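Long-range contacts in uncharacterized protein (Ruminococcus gnavus, PDB 4QAN), which is of unknown function but has a cystatin-like fold, is a divergent member of the NTF2-like superfamily and can bind a magnesium ion: residues A[44-50]-A[204-210]; A[157-161]-A[172-176]. One frame throughout, in Å; residues are numbered along the deposited sequence.

Interaction 1 of 2, residues A[44-50]-A[204-210]; sequences DMALRGC and QLTGANY
The polar part of this contact rests on R48 and N209, which reach across in opposite directions. R48 NH1 donates to T206 O at 2.8 Å, the N-H...O angle being 158°; the acceptor lies close to the guanidinium plane and takes the proton almost end-on to its C=O. N209 ND2 donates to L47 O over 2.9 Å, with L47 O in the plane of the amide while the amide nitrogen stands above the plane of the L47 carbonyl. Since C50 N binds L47 O from the opposite face, two donors grip that oxygen.

Within the helix, R48 NE and D44 OD2 form a salt bridge of 2.8 Å, so the guanidinium is tied both to its own helix and to the loop. The cystatin-like fold packs helices against a curved antiparallel sheet; here the short helix 43-48, which also touches helices 27-39 and 87-108, is met by the irregular chain between strand 187-188 and helix 221-234.

Packing on the flat groups comes from both segments. L205 CD1 sits 3.7 Å above the centre of the R48 guanidinium, and A208 CA covers the opposite face nearer its rim. The other L205 methyl, CD2, makes an apolar contact with M45 CG at 3.8 Å. L47 CD1 makes a CH-pi contact over the Y210 ring, 3.8 Å from its centroid and 7° off the normal. A chi1 of 65° places CG of Y210 between its backbone N and carbonyl carbon, and one ring face then meets L47, while the hydroxyl hydrogen-bonds with T252.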
ATOM      1  N   ASP A  44      -2.929 -13.537   7.902  1.00 41.41           N
ATOM      2  CA  ASP A  44      -2.031 -14.079   6.903  1.00 38.83           C
ATOM      3  C   ASP A  44      -2.842 -14.775   5.814  1.00 39.03           C
ATOM      4  O   ASP A  44      -2.683 -14.477   4.616  1.00 36.34           O
ATOM      5  CB  ASP A  44      -1.045 -15.054   7.550  1.00 40.06           C
ATOM      6  CG  ASP A  44      -0.183 -15.754   6.535  1.00 39.57           C
ATOM      7  OD1 ASP A  44       0.747 -15.105   6.013  1.00 35.14           O
ATOM      8  OD2 ASP A  44      -0.450 -16.948   6.241  1.00 39.82           O
HETATM    9  N   MSE A  45      -3.723 -15.685   6.249  1.00 38.10           N
HETATM   10  CA  MSE A  45      -4.605 -16.417   5.344  1.00 39.07           C
HETATM   11  C   MSE A  45      -5.396 -15.481   4.456  1.00 38.54           C
HETATM   12  O   MSE A  45      -5.437 -15.672   3.240  1.00 38.43           O
HETATM   13  CB  MSE A  45      -5.504 -17.332   6.180  1.00 40.00           C
HETATM   14  CG  MSE A  45      -6.307 -18.268   5.306  1.00 40.91           C
HETATM   15 SE   MSE A  45      -7.581 -19.251   6.432  0.75 42.72          SE
HETATM   16  CE  MSE A  45      -8.515 -20.116   4.930  1.00 47.69           C
ATOM     17  N   ALA A  46      -5.998 -14.459   5.063  1.00 38.46           N
ATOM     18  CA  ALA A  46      -6.825 -13.461   4.369  1.00 40.25           C
ATOM     19  C   ALA A  46      -6.084 -12.740   3.258  1.00 41.48           C
ATOM     20  O   ALA A  46      -6.600 -12.620   2.151  1.00 43.51           O
ATOM     21  CB  ALA A  46      -7.359 -12.425   5.365  1.00 38.20           C
ATOM     22  N   LEU A  47      -4.889 -12.244   3.572  1.00 39.23           N
ATOM     23  CA  LEU A  47      -4.060 -11.536   2.601  1.00 37.36           C
ATOM     24  C   LEU A  47      -3.804 -12.331   1.328  1.00 36.98           C
ATOM     25  O   LEU A  47      -3.887 -11.793   0.226  1.00 34.16           O
ATOM     26  CB  LEU A  47      -2.725 -11.145   3.232  1.00 37.73           C
ATOM     27  CG  LEU A  47      -2.854  -9.962   4.211  1.00 37.11           C
ATOM     28  CD1 LEU A  47      -1.558  -9.718   4.955  1.00 35.20           C
ATOM     29  CD2 LEU A  47      -3.282  -8.714   3.473  1.00 38.72           C
ATOM     30  N   ARG A  48      -3.493 -13.609   1.496  1.00 36.89           N
ATOM     31  CA  ARG A  48      -3.207 -14.495   0.375  1.00 40.82           C
ATOM     32  C   ARG A  48      -4.396 -14.653  -0.583  1.00 42.56           C
ATOM     33  O   ARG A  48      -4.203 -14.945  -1.767  1.00 46.43           O
ATOM     34  CB  ARG A  48      -2.775 -15.861   0.904  1.00 41.26           C
ATOM     35  CG  ARG A  48      -1.479 -15.801   1.707  1.00 43.25           C
ATOM     36  CD  ARG A  48      -1.427 -16.888   2.768  1.00 49.47           C
ATOM     37  NE  ARG A  48      -0.132 -16.918   3.454  1.00 50.07           N
ATOM     38  CZ  ARG A  48       0.874 -17.743   3.167  1.00 49.13           C
ATOM     39  NH1 ARG A  48       0.785 -18.637   2.182  1.00 51.16           N
ATOM     40  NH2 ARG A  48       1.987 -17.671   3.882  1.00 51.76           N
ATOM     41  N   GLY A  49      -5.612 -14.459  -0.068  1.00 39.44           N
ATOM     42  CA  GLY A  49      -6.817 -14.507  -0.874  1.00 38.59           C
ATOM     43  C   GLY A  49      -7.188 -13.225  -1.590  1.00 36.90           C
ATOM     44  O   GLY A  49      -8.149 -13.212  -2.366  1.00 36.28           O
ATOM     45  N   CYS A  50      -6.460 -12.142  -1.310  1.00 35.87           N
ATOM     46  CA  CYS A  50      -6.679 -10.861  -1.964  1.00 36.77           C
ATOM     47  C   CYS A  50      -5.857 -10.751  -3.244  1.00 39.00           C
ATOM     48  O   CYS A  50      -4.825 -11.397  -3.384  1.00 39.34           O
ATOM     49  CB  CYS A  50      -6.304  -9.709  -1.017  1.00 36.60           C
ATOM     50  SG  CYS A  50      -7.198  -9.695   0.564  1.00 39.68           S
ATOM     51  N   GLN A 204      -6.567 -24.612   4.154  1.00 66.38           N
ATOM     52  CA  GLN A 204      -5.198 -24.542   3.684  1.00 63.67           C
ATOM     53  C   GLN A 204      -4.986 -23.050   3.465  1.00 57.73           C
ATOM     54  O   GLN A 204      -5.930 -22.269   3.566  1.00 56.21           O
ATOM     55  CB  GLN A 204      -4.999 -25.259   2.349  1.00 68.28           C
ATOM     56  CG  GLN A 204      -5.845 -26.510   2.103  1.00 73.03           C
ATOM     57  CD  GLN A 204      -5.391 -27.691   2.929  1.00 74.52           C
ATOM     58  OE1 GLN A 204      -5.200 -27.574   4.141  1.00 70.45           O
ATOM     59  NE2 GLN A 204      -5.219 -28.848   2.279  1.00 77.43           N
ATOM     60  N   LEU A 205      -3.756 -22.672   3.150  1.00 52.36           N
ATOM     61  CA  LEU A 205      -3.459 -21.352   2.618  1.00 49.00           C
ATOM     62  C   LEU A 205      -3.197 -21.481   1.126  1.00 48.01           C
ATOM     63  O   LEU A 205      -2.907 -22.565   0.620  1.00 51.40           O
ATOM     64  CB  LEU A 205      -2.221 -20.755   3.290  1.00 45.69           C
ATOM     65  CG  LEU A 205      -2.062 -21.026   4.779  1.00 45.99           C
ATOM     66  CD1 LEU A 205      -0.791 -20.354   5.274  1.00 46.69           C
ATOM     67  CD2 LEU A 205      -3.284 -20.547   5.544  1.00 46.79           C
ATOM     68  N   THR A 206      -3.332 -20.369   0.426  1.00 44.65           N
ATOM     69  CA  THR A 206      -2.900 -20.247  -0.947  1.00 45.21           C
ATOM     70  C   THR A 206      -1.640 -19.364  -0.919  1.00 46.15           C
ATOM     71  O   THR A 206      -1.122 -19.044   0.152  1.00 48.83           O
ATOM     72  CB  THR A 206      -4.024 -19.665  -1.835  1.00 44.86           C
ATOM     73  OG1 THR A 206      -3.780 -19.983  -3.213  1.00 43.43           O
ATOM     74  CG2 THR A 206      -4.149 -18.117  -1.651  1.00 40.67           C
ATOM     75  N   GLY A 207      -1.143 -18.974  -2.081  1.00 45.01           N
ATOM     76  CA  GLY A 207       0.204 -18.448  -2.174  1.00 43.71           C
ATOM     77  C   GLY A 207       0.462 -17.171  -1.410  1.00 43.85           C
ATOM     78  O   GLY A 207      -0.428 -16.334  -1.270  1.00 46.18           O
ATOM     79  N   ALA A 208       1.697 -17.021  -0.927  1.00 41.96           N
ATOM     80  CA  ALA A 208       2.121 -15.818  -0.241  1.00 38.98           C
ATOM     81  C   ALA A 208       2.196 -14.676  -1.248  1.00 36.33           C
ATOM     82  O   ALA A 208       2.674 -14.862  -2.352  1.00 38.54           O
ATOM     83  CB  ALA A 208       3.471 -16.032   0.422  1.00 38.07           C
ATOM     84  N   ASN A 209       1.734 -13.494  -0.858  1.00 35.25           N
ATOM     85  CA  ASN A 209       1.649 -12.373  -1.785  1.00 32.98           C
ATOM     86  C   ASN A 209       1.812 -11.024  -1.131  1.00 32.78           C
ATOM     87  O   ASN A 209       1.270 -10.037  -1.621  1.00 32.42           O
ATOM     88  CB  ASN A 209       0.284 -12.416  -2.464  1.00 33.06           C
ATOM     89  CG  ASN A 209      -0.850 -12.289  -1.470  1.00 31.91           C
ATOM     90  OD1 ASN A 209      -0.667 -12.524  -0.272  1.00 30.55           O
ATOM     91  ND2 ASN A 209      -2.017 -11.899  -1.953  1.00 33.55           N
ATOM     92  N   TYR A 210       2.518 -10.988  -0.005  1.00 35.26           N
ATOM     93  CA  TYR A 210       2.838  -9.741   0.689  1.00 30.65           C
ATOM     94  C   TYR A 210       4.231  -9.852   1.296  1.00 29.71           C
ATOM     95  O   TYR A 210       4.779 -10.942   1.384  1.00 32.60           O
ATOM     96  CB  TYR A 210       1.790  -9.459   1.770  1.00 32.68           C
ATOM     97  CG  TYR A 210       1.743 -10.451   2.923  1.00 31.82           C
ATOM     98  CD1 TYR A 210       1.038 -11.639   2.824  1.00 34.25           C
ATOM     99  CD2 TYR A 210       2.401 -10.188   4.113  1.00 30.93           C
ATOM    100  CE1 TYR A 210       0.994 -12.545   3.882  1.00 33.92           C
ATOM    101  CE2 TYR A 210       2.373 -11.081   5.168  1.00 32.03           C
ATOM    102  CZ  TYR A 210       1.671 -12.261   5.040  1.00 34.10           C
ATOM    103  OH  TYR A 210       1.637 -13.126   6.089  1.00 31.41           O
TER

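Interaction 2 of 2, residues A[157-161]-A[172-176]; sequences LGFTA and SLKEG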
ATOM      1  N   LEU A 157     -22.983  -9.264   3.199  1.00 59.27           N
ATOM      2  CA  LEU A 157     -21.707  -8.654   2.835  1.00 57.09           C
ATOM      3  C   LEU A 157     -21.634  -8.546   1.323  1.00 55.61           C
ATOM      4  O   LEU A 157     -22.310  -9.284   0.619  1.00 56.16           O
ATOM      5  CB  LEU A 157     -20.535  -9.483   3.355  1.00 57.09           C
ATOM      6  CG  LEU A 157     -20.631 -10.024   4.784  1.00 61.95           C
ATOM      7  CD1 LEU A 157     -19.644 -11.160   4.993  1.00 64.90           C
ATOM      8  CD2 LEU A 157     -20.392  -8.918   5.794  1.00 62.85           C
ATOM      9  N   GLY A 158     -20.820  -7.619   0.829  1.00 52.48           N
ATOM     10  CA  GLY A 158     -20.589  -7.490  -0.603  1.00 51.49           C
ATOM     11  C   GLY A 158     -19.115  -7.596  -0.910  1.00 49.26           C
ATOM     12  O   GLY A 158     -18.349  -6.726  -0.523  1.00 47.96           O
ATOM     13  N   PHE A 159     -18.705  -8.669  -1.581  1.00 49.77           N
ATOM     14  CA  PHE A 159     -17.323  -8.792  -2.055  1.00 48.73           C
ATOM     15  C   PHE A 159     -17.255  -8.591  -3.570  1.00 49.92           C
ATOM     16  O   PHE A 159     -18.132  -9.060  -4.322  1.00 50.46           O
ATOM     17  CB  PHE A 159     -16.713 -10.171  -1.721  1.00 49.63           C
ATOM     18  CG  PHE A 159     -16.555 -10.470  -0.246  1.00 48.31           C
ATOM     19  CD1 PHE A 159     -16.807  -9.516   0.743  1.00 47.21           C
ATOM     20  CD2 PHE A 159     -16.098 -11.721   0.152  1.00 49.37           C
ATOM     21  CE1 PHE A 159     -16.649  -9.817   2.085  1.00 46.56           C
ATOM     22  CE2 PHE A 159     -15.935 -12.029   1.500  1.00 48.59           C
ATOM     23  CZ  PHE A 159     -16.210 -11.076   2.465  1.00 47.56           C
ATOM     24  N   THR A 160     -16.197  -7.907  -4.010  1.00 47.70           N
ATOM     25  CA  THR A 160     -15.835  -7.851  -5.419  1.00 49.01           C
ATOM     26  C   THR A 160     -14.717  -8.866  -5.690  1.00 48.24           C
ATOM     27  O   THR A 160     -13.575  -8.690  -5.255  1.00 47.95           O
ATOM     28  CB  THR A 160     -15.374  -6.447  -5.835  1.00 50.17           C
ATOM     29  OG1 THR A 160     -16.377  -5.485  -5.481  1.00 54.72           O
ATOM     30  CG2 THR A 160     -15.108  -6.387  -7.332  1.00 50.80           C
ATOM     31  N   ALA A 161     -15.070  -9.933  -6.395  1.00 48.96           N
ATOM     32  CA  ALA A 161     -14.138 -10.989  -6.774  1.00 49.07           C
ATOM     33  C   ALA A 161     -13.650 -10.740  -8.182  1.00 49.80           C
ATOM     34  O   ALA A 161     -14.411 -10.285  -9.037  1.00 52.45           O
ATOM     35  CB  ALA A 161     -14.820 -12.341  -6.700  1.00 50.16           C
ATOM     36  N   SER A 172     -11.994  -6.820  -3.428  1.00 38.47           N
ATOM     37  CA  SER A 172     -12.460  -6.023  -2.303  1.00 39.32           C
ATOM     38  C   SER A 172     -13.428  -6.794  -1.439  1.00 39.53           C
ATOM     39  O   SER A 172     -14.229  -7.577  -1.946  1.00 44.35           O
ATOM     40  CB  SER A 172     -13.114  -4.737  -2.795  1.00 41.65           C
ATOM     41  OG  SER A 172     -13.382  -3.854  -1.721  1.00 39.23           O
ATOM     42  N   LEU A 173     -13.330  -6.574  -0.131  1.00 40.14           N
ATOM     43  CA  LEU A 173     -14.221  -7.186   0.863  1.00 42.78           C
ATOM     44  C   LEU A 173     -15.466  -6.328   1.075  1.00 43.39           C
ATOM     45  O   LEU A 173     -16.307  -6.639   1.917  1.00 40.92           O
ATOM     46  CB  LEU A 173     -13.493  -7.352   2.204  1.00 44.97           C
ATOM     47  CG  LEU A 173     -12.627  -8.602   2.346  1.00 50.55           C
ATOM     48  CD1 LEU A 173     -11.311  -8.485   1.579  1.00 48.89           C
ATOM     49  CD2 LEU A 173     -12.374  -8.858   3.823  1.00 54.20           C
ATOM     50  N   LYS A 174     -15.523  -5.218   0.341  1.00 45.07           N
ATOM     51  CA  LYS A 174     -16.662  -4.329   0.301  1.00 45.10           C
ATOM     52  C   LYS A 174     -16.970  -3.978  -1.158  1.00 46.06           C
ATOM     53  O   LYS A 174     -16.083  -3.943  -2.012  1.00 48.33           O
ATOM     54  CB  LYS A 174     -16.360  -3.078   1.117  1.00 45.56           C
ATOM     55  CG  LYS A 174     -16.038  -3.409   2.564  1.00 47.79           C
ATOM     56  CD  LYS A 174     -16.104  -2.183   3.458  1.00 49.40           C
ATOM     57  CE  LYS A 174     -14.918  -1.269   3.265  1.00 48.28           C
ATOM     58  NZ  LYS A 174     -15.204   0.074   3.827  1.00 50.60           N
ATOM     59  N   GLU A 175     -18.240  -3.725  -1.426  1.00 48.53           N
ATOM     60  CA  GLU A 175     -18.759  -3.472  -2.774  1.00 50.33           C
ATOM     61  C   GLU A 175     -17.902  -2.471  -3.539  1.00 46.55           C
ATOM     62  O   GLU A 175     -17.406  -1.519  -2.964  1.00 45.61           O
ATOM     63  CB  GLU A 175     -20.169  -2.910  -2.640  1.00 54.06           C
ATOM     64  CG  GLU A 175     -21.095  -3.187  -3.796  1.00 60.42           C
ATOM     65  CD  GLU A 175     -22.511  -2.753  -3.464  1.00 65.06           C
ATOM     66  OE1 GLU A 175     -22.697  -1.548  -3.182  1.00 66.01           O
ATOM     67  OE2 GLU A 175     -23.421  -3.612  -3.466  1.00 66.67           O
ATOM     68  N   GLY A 176     -17.739  -2.690  -4.839  1.00 46.65           N
ATOM     69  CA  GLY A 176     -17.004  -1.769  -5.700  1.00 44.51           C
ATOM     70  C   GLY A 176     -15.503  -1.996  -5.678  1.00 46.85           C
ATOM     71  O   GLY A 176     -15.029  -3.113  -5.438  1.00 47.01           O
TER
HETATM   72  O   HOH W   1     -18.869  -6.562   2.252  1.00 49.33           O
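T160 and S172 form an antiparallel hydrogen-bonded pair, closed by T160 N to S172 O at 2.9 Å and S172 N to T160 O at 3.1 Å. Both side chains leave the same face of the sheet, where T160 OG1 donates to G176 O over 2.7 Å, in the carbonyl plane and on a lone pair of that oxygen. A chi1 of -54° sets this hydroxyl beside the backbone N of T160, and from there it reaches G176 O. Next to the pair, F159 CA makes a CA-H...O contact with S172 O.

Strand 153-164 belongs to the curved antiparallel sheet of the cystatin-like fold, and strand 167-172 ends at S172. Beyond the pair, direct backbone bonds give way to a water between G158 N and L173 O: it accepts from G158 N at 2.6 Å and lies 2.6 Å from L173 O, to which it can donate.

L173 CG sits over one face of the F159 ring, offset toward the rim, and L173 O comes within 3.1 Å of F159 CD1; L173 CB is 4.0 Å from F159 CE1. L105 of helix 87-108 touches both side chains, and helix 27-39 adds V31, M34 and L35 against F159.

The turn is braced from within by S172 OG, which donates to K174 O at 2.7 Å. Farther out, Q101 bonds to S172 OG and L173 N, while K174 NZ binds I183 O and forms a salt bridge with E104. The positive phi of G176, 84°, is a backbone conformation that favours glycine.

In the fold
Both contacts are largely buried and lie in the same part of the fold, where helices 27-39 and 87-108 touch both; their centres are about 17 Å apart and their nearest atoms about 4 Å. Interaction 2 is nested within the chain segment that interaction 1 closes. The chemistry follows the elements joined. Interaction 1 brings helix 43-48 and the residues after it to a distant loop, burying 593 Å² in all, and its cross-links come from a charged guanidinium and an amide. Interaction 2 spans a strand and the chain following its neighbour, burying 329 Å², with backbone pairing, one hydroxyl and a water. A208 and E175 are the exposed residues of the two.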